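Local coordinates for CRISPR protein (Archaeoglobus fulgidus, PDB 4MJK) that probably serves as a Cas5-family subunit of a Cascade-type CRISPR complex, taking part in RNA-guided defence against foreign nucleic acids, at residues Asp7-Trp12 against Asp123-Ile128; Gly13-Ile18 against Ser152-Val157; Ser27-Pro32 against Cys76-Tyr81. One frame throughout, in Å; residues are numbered along the deposited sequence.

Three contacts, with centres about 11 to 13 Å apart, lie where the six-stranded and three-stranded antiparallel sheets of the Cas5-type fold meet. Contact 1 joins strands 2-10 and 127-134 within the larger sheet. The chain then passes straight into strand 13-15, an outer strand of the three-stranded sheet, which contact 2 holds against the loop before strand 157-170. Contact 3 sets the loop before helix 33-46 on strand 76-80, the other outer strand of that small sheet. Contacts 1 and 2 interlock along the sequence, their segments alternating, and contact 3 is nested inside both loops. Phe14 touches Tyr30, and Ile128 touches Tyr30, so the three meet around this residue.

Contact 1: residues Asp7-Trp12 against Asp123-Ile128; sequences DVEFVW and DEAPKI
Glu9 and Lys127 face each other as a non-hydrogen-bonded pair of two antiparallel strands, while Val8 and Ile128 form the adjacent hydrogen-bonded pair. The evidence for the pairing is reciprocal: Val8 N donates to Ile128 O and Ile128 N to Val8 O, both at 2.9 Å, with N-H...O angles close to 160°. One residue beyond the pairs, Phe10 N reaches Pro126 O at 2.8 Å in an almost straight bond of 176°, approaching nearly along the C=O axis. A CA-H...O contact, Lys127 CA to Val8 O at 3.1 Å, fits the close spacing of the backbones there.

The Glu9 side chain can be followed outward. CB lies 3.9 Å from Lys127 CG, alongside the start of the lysine. CG stands anti to the backbone N (chi1 176°), which carries it to Ala125 CB at 3.3 Å, a tight approach. CD is still against that methyl at 3.5 Å, and the two carboxylate oxygens lie near it as well, so the chain is extended past a single alanine. Lys127 NZ is not in contact with this carboxylate, and Asp7, at the start of the segment, is instead salt-bridged to Arg129.

On the Phe10 side, its CB packs on Pro126 CG, and its ring atom CE1 meets Ile128 CD1 at 3.9 Å, the two side chains crossing obliquely. Phe10 O is buried against the Pro126 ring and has no hydrogen-bond partner in the model. Val157 and Leu118 also touch Phe10, and Leu118 touches Pro126 and Ile128.

Here strand 2-10 lies between strands 127-134 and 157-170, with 66-73 beyond 127-134, the 4-1-3-2 strand order of the ferredoxin-like fold seen in RAMP proteins of the Cas5 group.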
# COMPACT_ATOMS: atom_id res chain seq x y z
N ASP A 7 -16.19 5.53 -10.51
CA ASP A 7 -14.97 6.09 -9.93
C ASP A 7 -14.67 5.40 -8.60
O ASP A 7 -15.49 5.37 -7.68
CB ASP A 7 -15.10 7.60 -9.71
CG ASP A 7 -15.01 8.41 -11.01
OD1 ASP A 7 -14.88 7.80 -12.09
OD2 ASP A 7 -15.08 9.65 -10.94
N VAL A 8 -13.47 4.84 -8.50
CA VAL A 8 -13.12 4.03 -7.35
C VAL A 8 -11.87 4.59 -6.68
O VAL A 8 -10.84 4.79 -7.32
CB VAL A 8 -12.88 2.56 -7.74
CG1 VAL A 8 -12.54 1.73 -6.50
CG2 VAL A 8 -14.11 1.98 -8.43
N GLU A 9 -11.98 4.87 -5.38
CA GLU A 9 -10.86 5.34 -4.59
C GLU A 9 -10.25 4.16 -3.83
O GLU A 9 -10.96 3.40 -3.19
CB GLU A 9 -11.39 6.40 -3.61
CG GLU A 9 -10.39 6.95 -2.64
CD GLU A 9 -11.05 7.95 -1.70
OE1 GLU A 9 -11.13 7.67 -0.48
OE2 GLU A 9 -11.50 9.01 -2.19
N PHE A 10 -8.93 4.01 -3.92
CA PHE A 10 -8.24 2.89 -3.27
C PHE A 10 -7.57 3.41 -2.01
O PHE A 10 -7.09 4.54 -2.00
CB PHE A 10 -7.16 2.27 -4.20
CG PHE A 10 -7.73 1.44 -5.33
CD1 PHE A 10 -8.42 2.05 -6.37
CD2 PHE A 10 -7.58 0.06 -5.34
CE1 PHE A 10 -8.95 1.29 -7.40
CE2 PHE A 10 -8.12 -0.71 -6.36
CZ PHE A 10 -8.80 -0.09 -7.40
N VAL A 11 -7.55 2.61 -0.96
CA VAL A 11 -6.77 2.94 0.23
C VAL A 11 -5.27 2.97 -0.09
O VAL A 11 -4.59 3.93 0.28
CB VAL A 11 -7.06 1.93 1.39
CG1 VAL A 11 -6.15 2.20 2.61
CG2 VAL A 11 -8.54 1.99 1.79
N TRP A 12 -4.76 1.94 -0.77
CA TRP A 12 -3.30 1.84 -1.01
C TRP A 12 -2.89 1.20 -2.34
O TRP A 12 -1.77 1.40 -2.80
CB TRP A 12 -2.64 1.00 0.11
CG TRP A 12 -3.13 -0.42 0.13
CD1 TRP A 12 -4.20 -0.91 0.84
CD2 TRP A 12 -2.61 -1.52 -0.61
NE1 TRP A 12 -4.35 -2.25 0.59
CE2 TRP A 12 -3.39 -2.65 -0.30
CE3 TRP A 12 -1.54 -1.67 -1.50
CZ2 TRP A 12 -3.15 -3.92 -0.86
CZ3 TRP A 12 -1.30 -2.93 -2.05
CH2 TRP A 12 -2.10 -4.03 -1.73
N ASP A 123 -2.74 15.12 -3.35
CA ASP A 123 -2.96 14.79 -1.94
C ASP A 123 -4.19 13.93 -1.71
O ASP A 123 -4.54 13.63 -0.57
CB ASP A 123 -3.00 16.04 -1.05
CG ASP A 123 -1.63 16.40 -0.48
OD1 ASP A 123 -0.67 16.55 -1.26
OD2 ASP A 123 -1.51 16.52 0.77
N GLU A 124 -4.86 13.52 -2.78
CA GLU A 124 -6.02 12.65 -2.62
C GLU A 124 -5.63 11.19 -2.63
O GLU A 124 -4.54 10.82 -3.09
CB GLU A 124 -7.02 12.88 -3.74
CG GLU A 124 -7.45 14.31 -3.94
CD GLU A 124 -8.55 14.40 -4.97
OE1 GLU A 124 -8.23 14.44 -6.19
OE2 GLU A 124 -9.73 14.39 -4.57
N ALA A 125 -6.53 10.35 -2.14
CA ALA A 125 -6.37 8.91 -2.26
C ALA A 125 -6.33 8.56 -3.76
O ALA A 125 -6.92 9.25 -4.58
CB ALA A 125 -7.53 8.21 -1.57
N PRO A 126 -5.61 7.50 -4.12
CA PRO A 126 -5.52 7.16 -5.55
C PRO A 126 -6.86 6.66 -6.11
O PRO A 126 -7.54 5.86 -5.45
CB PRO A 126 -4.48 6.04 -5.58
CG PRO A 126 -4.47 5.49 -4.20
CD PRO A 126 -4.80 6.61 -3.28
N LYS A 127 -7.23 7.13 -7.30
CA LYS A 127 -8.51 6.81 -7.90
C LYS A 127 -8.36 6.28 -9.32
O LYS A 127 -7.51 6.74 -10.08
CB LYS A 127 -9.40 8.06 -7.93
CG LYS A 127 -9.93 8.47 -6.57
CD LYS A 127 -10.95 9.60 -6.70
CE LYS A 127 -10.31 10.84 -7.30
NZ LYS A 127 -11.32 11.83 -7.82
N ILE A 128 -9.20 5.31 -9.67
CA ILE A 128 -9.28 4.77 -11.02
C ILE A 128 -10.73 4.82 -11.49
O ILE A 128 -11.64 4.56 -10.70
CB ILE A 128 -8.78 3.29 -11.07
CG1 ILE A 128 -7.30 3.21 -10.68
CG2 ILE A 128 -9.02 2.69 -12.48
CD1 ILE A 128 -6.76 1.80 -10.59

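Contact 2: residues Gly13-Ile18 against Ser152-Val157; sequences GFQARI and SKESRV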
# COMPACT_ATOMS: atom_id res chain seq x y z
N GLY A 13 -3.78 0.42 -2.94
CA GLY A 13 -3.40 -0.42 -4.07
C GLY A 13 -4.18 -1.71 -4.05
O GLY A 13 -5.27 -1.75 -3.49
N PHE A 14 -3.64 -2.78 -4.63
CA PHE A 14 -4.38 -4.03 -4.72
C PHE A 14 -3.45 -5.22 -4.87
O PHE A 14 -2.26 -5.07 -5.20
CB PHE A 14 -5.31 -3.99 -5.93
CG PHE A 14 -4.58 -3.98 -7.24
CD1 PHE A 14 -4.32 -5.17 -7.92
CD2 PHE A 14 -4.10 -2.79 -7.77
CE1 PHE A 14 -3.63 -5.17 -9.11
CE2 PHE A 14 -3.40 -2.79 -8.97
CZ PHE A 14 -3.17 -3.98 -9.64
N GLN A 15 -4.00 -6.40 -4.62
CA GLN A 15 -3.32 -7.62 -5.00
C GLN A 15 -4.28 -8.54 -5.75
O GLN A 15 -5.40 -8.81 -5.28
CB GLN A 15 -2.76 -8.33 -3.76
CG GLN A 15 -2.10 -9.66 -4.13
CD GLN A 15 -1.28 -10.24 -2.99
OE1 GLN A 15 -1.55 -9.98 -1.82
NE2 GLN A 15 -0.27 -11.03 -3.34
N ALA A 16 -3.85 -9.01 -6.92
CA ALA A 16 -4.62 -9.98 -7.68
C ALA A 16 -3.74 -11.20 -7.95
O ALA A 16 -2.88 -11.19 -8.85
CB ALA A 16 -5.13 -9.39 -8.98
N ARG A 17 -3.95 -12.26 -7.18
CA ARG A 17 -3.05 -13.40 -7.24
C ARG A 17 -3.18 -14.26 -8.51
O ARG A 17 -2.38 -15.16 -8.74
CB ARG A 17 -3.11 -14.21 -5.93
CG ARG A 17 -2.51 -13.41 -4.76
CD ARG A 17 -2.65 -14.12 -3.44
NE ARG A 17 -3.97 -13.89 -2.87
CZ ARG A 17 -4.18 -13.43 -1.65
NH1 ARG A 17 -3.14 -13.18 -0.85
NH2 ARG A 17 -5.42 -13.23 -1.21
N ILE A 18 -4.16 -13.94 -9.36
CA ILE A 18 -4.21 -14.58 -10.69
C ILE A 18 -2.99 -14.22 -11.54
O ILE A 18 -2.79 -14.78 -12.62
CB ILE A 18 -5.52 -14.30 -11.48
CG1 ILE A 18 -5.79 -12.79 -11.64
CG2 ILE A 18 -6.70 -15.01 -10.80
CD1 ILE A 18 -7.03 -12.47 -12.51
N SER A 152 -7.70 -8.91 -3.47
CA SER A 152 -7.64 -9.61 -2.19
C SER A 152 -8.43 -8.87 -1.12
O SER A 152 -8.80 -7.71 -1.31
CB SER A 152 -6.19 -9.67 -1.72
OG SER A 152 -5.76 -8.38 -1.31
N LYS A 153 -8.64 -9.54 0.01
CA LYS A 153 -9.32 -8.97 1.17
C LYS A 153 -8.74 -7.61 1.59
O LYS A 153 -9.48 -6.73 2.00
CB LYS A 153 -9.22 -9.92 2.37
CG LYS A 153 -9.83 -11.30 2.16
CD LYS A 153 -11.34 -11.28 2.37
CE LYS A 153 -11.92 -12.69 2.29
NZ LYS A 153 -13.41 -12.69 2.28
N GLU A 154 -7.41 -7.48 1.50
CA GLU A 154 -6.69 -6.25 1.88
C GLU A 154 -6.86 -5.10 0.87
O GLU A 154 -6.57 -3.96 1.18
CB GLU A 154 -5.18 -6.56 2.07
CG GLU A 154 -4.35 -6.48 0.75
CD GLU A 154 -3.15 -7.45 0.67
OE1 GLU A 154 -2.26 -7.41 1.58
OE2 GLU A 154 -3.08 -8.26 -0.30
N SER A 155 -7.35 -5.41 -0.33
CA SER A 155 -7.44 -4.42 -1.42
C SER A 155 -8.70 -3.57 -1.29
O SER A 155 -9.57 -3.60 -2.16
CB SER A 155 -7.42 -5.12 -2.79
OG SER A 155 -6.30 -5.99 -2.91
N ARG A 156 -8.79 -2.80 -0.21
CA ARG A 156 -10.00 -2.09 0.15
C ARG A 156 -10.22 -0.85 -0.71
O ARG A 156 -9.28 -0.12 -1.02
CB ARG A 156 -9.94 -1.68 1.63
CG ARG A 156 -9.85 -2.85 2.60
CD ARG A 156 -11.19 -3.61 2.66
NE ARG A 156 -12.29 -2.71 3.02
CZ ARG A 156 -13.52 -3.11 3.32
NH1 ARG A 156 -13.83 -4.40 3.31
NH2 ARG A 156 -14.45 -2.21 3.63
N VAL A 157 -11.47 -0.62 -1.12
CA VAL A 157 -11.79 0.58 -1.87
C VAL A 157 -13.10 1.20 -1.39
O VAL A 157 -13.85 0.59 -0.63
CB VAL A 157 -11.93 0.30 -3.39
CG1 VAL A 157 -10.69 -0.40 -3.93
CG2 VAL A 157 -13.17 -0.55 -3.67
O HOH W 1 -6.46 -0.51 -1.43
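Gly13 O lies 4.0 Å from Ser155 CA, and a water donates to Gly13 O at 2.7 Å and to Arg156 O. With phi 146° and psi -154°, a side-chain carbon at Gly13 would collide with the carbonyl oxygen of Trp12, which explains the glycine.

Phe14 contributes mainly its backbone, its CA lying beside Ser155 OG, while its ring leads off toward Pro31.

Gln15 carries the contact. Its N donates to Ser155 OG at 2.9 Å, and its O accepts from Ser152 N at 2.9 Å. From Ser155 OG the hydrogen bonds run on in one direction, to Ser152 OG (2.9 Å) and then to Glu154 OE2, which is met on its anti side. With CG anti to the backbone N (chi1 177°) and the chain extended beyond it, Gln15 OE1 sits 2.8 Å from that same Glu154 OE2, two acceptors with amide and carboxylate nearly coplanar. The amide orientation is supported by NE2, which donates to Pro111 O and Arg113 O.

Arg17 comes last, its NH2 lying 3.7 Å from Ser152 CB.

The partner is a type I beta turn from Ser152 to Ser155, closed by Ser155 N to Ser152 O, with an inverse gamma turn centred on Ser155. It joins the lead-in to strand 157-170 to strand 13-15: a type I turn bound through its serines to an outermost strand of the three-stranded sheet.

Contact 3: residues Ser27-Pro32 against Cys76-Tyr81; sequences SFYYPP and CTPLRY
Arg80 and Tyr29 are joined by stacking. The guanidinium lies flat on the phenol ring, planes 15° and centres 4.2 Å apart, an off-centre cation-pi arrangement shifted toward the hydroxyl end. Arg80 NE lies 3.6 Å from Tyr29 CE1, placed there by a bend at chi3 (-62°). Nearer the middle, Arg80 CD makes a CH-pi contact only 9° off the normal, 4.0 Å from the centroid of the Tyr29 ring.

A second CH-pi contact sets Pro78 CG over one face of Tyr30, 3.9 Å from its CZ. Pro78 CB lies 3.2 Å from Tyr29 O, near the plane of the Tyr29 ring at its edge.

Polar links are fewer. Arg80 NH1 gives Ser27 OG a weak, bent bond of 3.1 Å, whereas the stronger partner of the guanidinium is Asp83, salt-bridged to NH2. A water donates to Tyr30 OH (2.7 Å) and to Cys76 O (2.8 Å), and Pro231 O also bonds that hydroxyl. An alanine in place of Arg80 would probably lose the stacked guanidinium and the CD contact on this face of Tyr29 and leave Asp83 without its charged mate.

Thr116 OG1 bonds to Phe28 O, and the Glu199 carboxylate to the backbone N of Tyr29 and Tyr30. Strand 76-80, outermost in the small sheet beside 115-120, runs into helix 81-87 with Arg80 as N-cap, and Pro32 is the N-cap of helix 33-46.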
# COMPACT_ATOMS: atom_id res chain seq x y z
N SER A 27 2.91 -9.88 -13.35
CA SER A 27 2.56 -8.81 -12.41
C SER A 27 1.60 -7.85 -13.13
O SER A 27 1.45 -7.92 -14.35
CB SER A 27 3.81 -8.07 -11.96
OG SER A 27 4.49 -7.51 -13.07
N PHE A 28 0.94 -6.98 -12.38
CA PHE A 28 -0.14 -6.18 -12.95
C PHE A 28 0.03 -4.71 -12.61
O PHE A 28 0.14 -4.35 -11.44
CB PHE A 28 -1.50 -6.62 -12.40
CG PHE A 28 -1.94 -7.98 -12.84
CD1 PHE A 28 -1.98 -8.32 -14.18
CD2 PHE A 28 -2.33 -8.93 -11.90
CE1 PHE A 28 -2.40 -9.58 -14.58
CE2 PHE A 28 -2.75 -10.19 -12.29
CZ PHE A 28 -2.78 -10.52 -13.63
N TYR A 29 0.01 -3.85 -13.62
CA TYR A 29 -0.12 -2.42 -13.35
C TYR A 29 -1.52 -2.12 -12.78
O TYR A 29 -1.67 -1.28 -11.87
CB TYR A 29 0.12 -1.60 -14.62
CG TYR A 29 1.56 -1.57 -15.10
CD1 TYR A 29 2.49 -0.73 -14.52
CD2 TYR A 29 1.97 -2.38 -16.16
CE1 TYR A 29 3.81 -0.69 -14.97
CE2 TYR A 29 3.29 -2.34 -16.63
CZ TYR A 29 4.20 -1.49 -16.03
OH TYR A 29 5.50 -1.44 -16.47
N TYR A 30 -2.54 -2.81 -13.29
CA TYR A 30 -3.92 -2.55 -12.86
C TYR A 30 -4.69 -3.79 -12.46
O TYR A 30 -4.38 -4.89 -12.89
CB TYR A 30 -4.71 -1.85 -13.97
CG TYR A 30 -4.24 -0.47 -14.27
CD1 TYR A 30 -4.55 0.58 -13.41
CD2 TYR A 30 -3.48 -0.19 -15.41
CE1 TYR A 30 -4.11 1.87 -13.67
CE2 TYR A 30 -3.04 1.09 -15.67
CZ TYR A 30 -3.37 2.12 -14.79
OH TYR A 30 -2.94 3.42 -15.03
N PRO A 31 -5.76 -3.62 -11.66
CA PRO A 31 -6.60 -4.79 -11.37
C PRO A 31 -7.15 -5.37 -12.66
O PRO A 31 -7.68 -4.62 -13.49
CB PRO A 31 -7.76 -4.19 -10.55
CG PRO A 31 -7.18 -2.96 -9.94
CD PRO A 31 -6.27 -2.40 -11.01
N PRO A 32 -7.02 -6.69 -12.85
CA PRO A 32 -7.57 -7.31 -14.06
C PRO A 32 -9.08 -7.10 -14.20
O PRO A 32 -9.78 -6.96 -13.19
CB PRO A 32 -7.25 -8.80 -13.86
CG PRO A 32 -6.02 -8.79 -12.97
CD PRO A 32 -6.26 -7.64 -12.02
N CYS A 76 -3.20 8.89 -10.27
CA CYS A 76 -2.24 7.99 -9.65
C CYS A 76 -1.45 7.22 -10.69
O CYS A 76 -1.79 7.19 -11.89
CB CYS A 76 -2.95 7.03 -8.68
SG CYS A 76 -4.13 5.87 -9.44
N THR A 77 -0.37 6.60 -10.22
CA THR A 77 0.50 5.82 -11.08
C THR A 77 0.83 4.52 -10.31
O THR A 77 1.12 4.55 -9.11
CB THR A 77 1.77 6.64 -11.45
OG1 THR A 77 2.44 6.06 -12.59
CG2 THR A 77 2.72 6.68 -10.29
N PRO A 78 0.75 3.37 -10.99
CA PRO A 78 0.98 2.10 -10.28
C PRO A 78 2.45 1.86 -9.99
O PRO A 78 3.32 2.27 -10.76
CB PRO A 78 0.47 1.04 -11.26
CG PRO A 78 -0.29 1.83 -12.36
CD PRO A 78 0.36 3.16 -12.39
N LEU A 79 2.73 1.19 -8.88
CA LEU A 79 4.11 0.84 -8.57
C LEU A 79 4.08 -0.63 -8.19
O LEU A 79 3.65 -0.98 -7.10
CB LEU A 79 4.64 1.71 -7.42
CG LEU A 79 6.06 1.43 -6.94
CD1 LEU A 79 7.07 1.78 -8.03
CD2 LEU A 79 6.37 2.21 -5.64
N ARG A 80 4.47 -1.50 -9.12
CA ARG A 80 4.36 -2.93 -8.89
C ARG A 80 5.42 -3.34 -7.88
O ARG A 80 6.50 -2.74 -7.83
CB ARG A 80 4.55 -3.70 -10.19
CG ARG A 80 3.54 -3.32 -11.26
CD ARG A 80 3.96 -3.90 -12.60
NE ARG A 80 5.25 -3.37 -13.03
CZ ARG A 80 6.00 -3.92 -13.98
NH1 ARG A 80 5.58 -5.02 -14.61
NH2 ARG A 80 7.16 -3.37 -14.30
N TYR A 81 5.14 -4.36 -7.07
CA TYR A 81 6.18 -4.79 -6.14
C TYR A 81 7.37 -5.35 -6.91
O TYR A 81 8.50 -5.34 -6.43
CB TYR A 81 5.65 -5.77 -5.09
CG TYR A 81 5.43 -5.08 -3.76
CD1 TYR A 81 4.18 -4.57 -3.43
CD2 TYR A 81 6.48 -4.90 -2.86
CE1 TYR A 81 3.98 -3.92 -2.22
CE2 TYR A 81 6.28 -4.25 -1.64
CZ TYR A 81 5.03 -3.76 -1.34
OH TYR A 81 4.80 -3.13 -0.14
O HOH W 2 -1.50 5.57 -14.14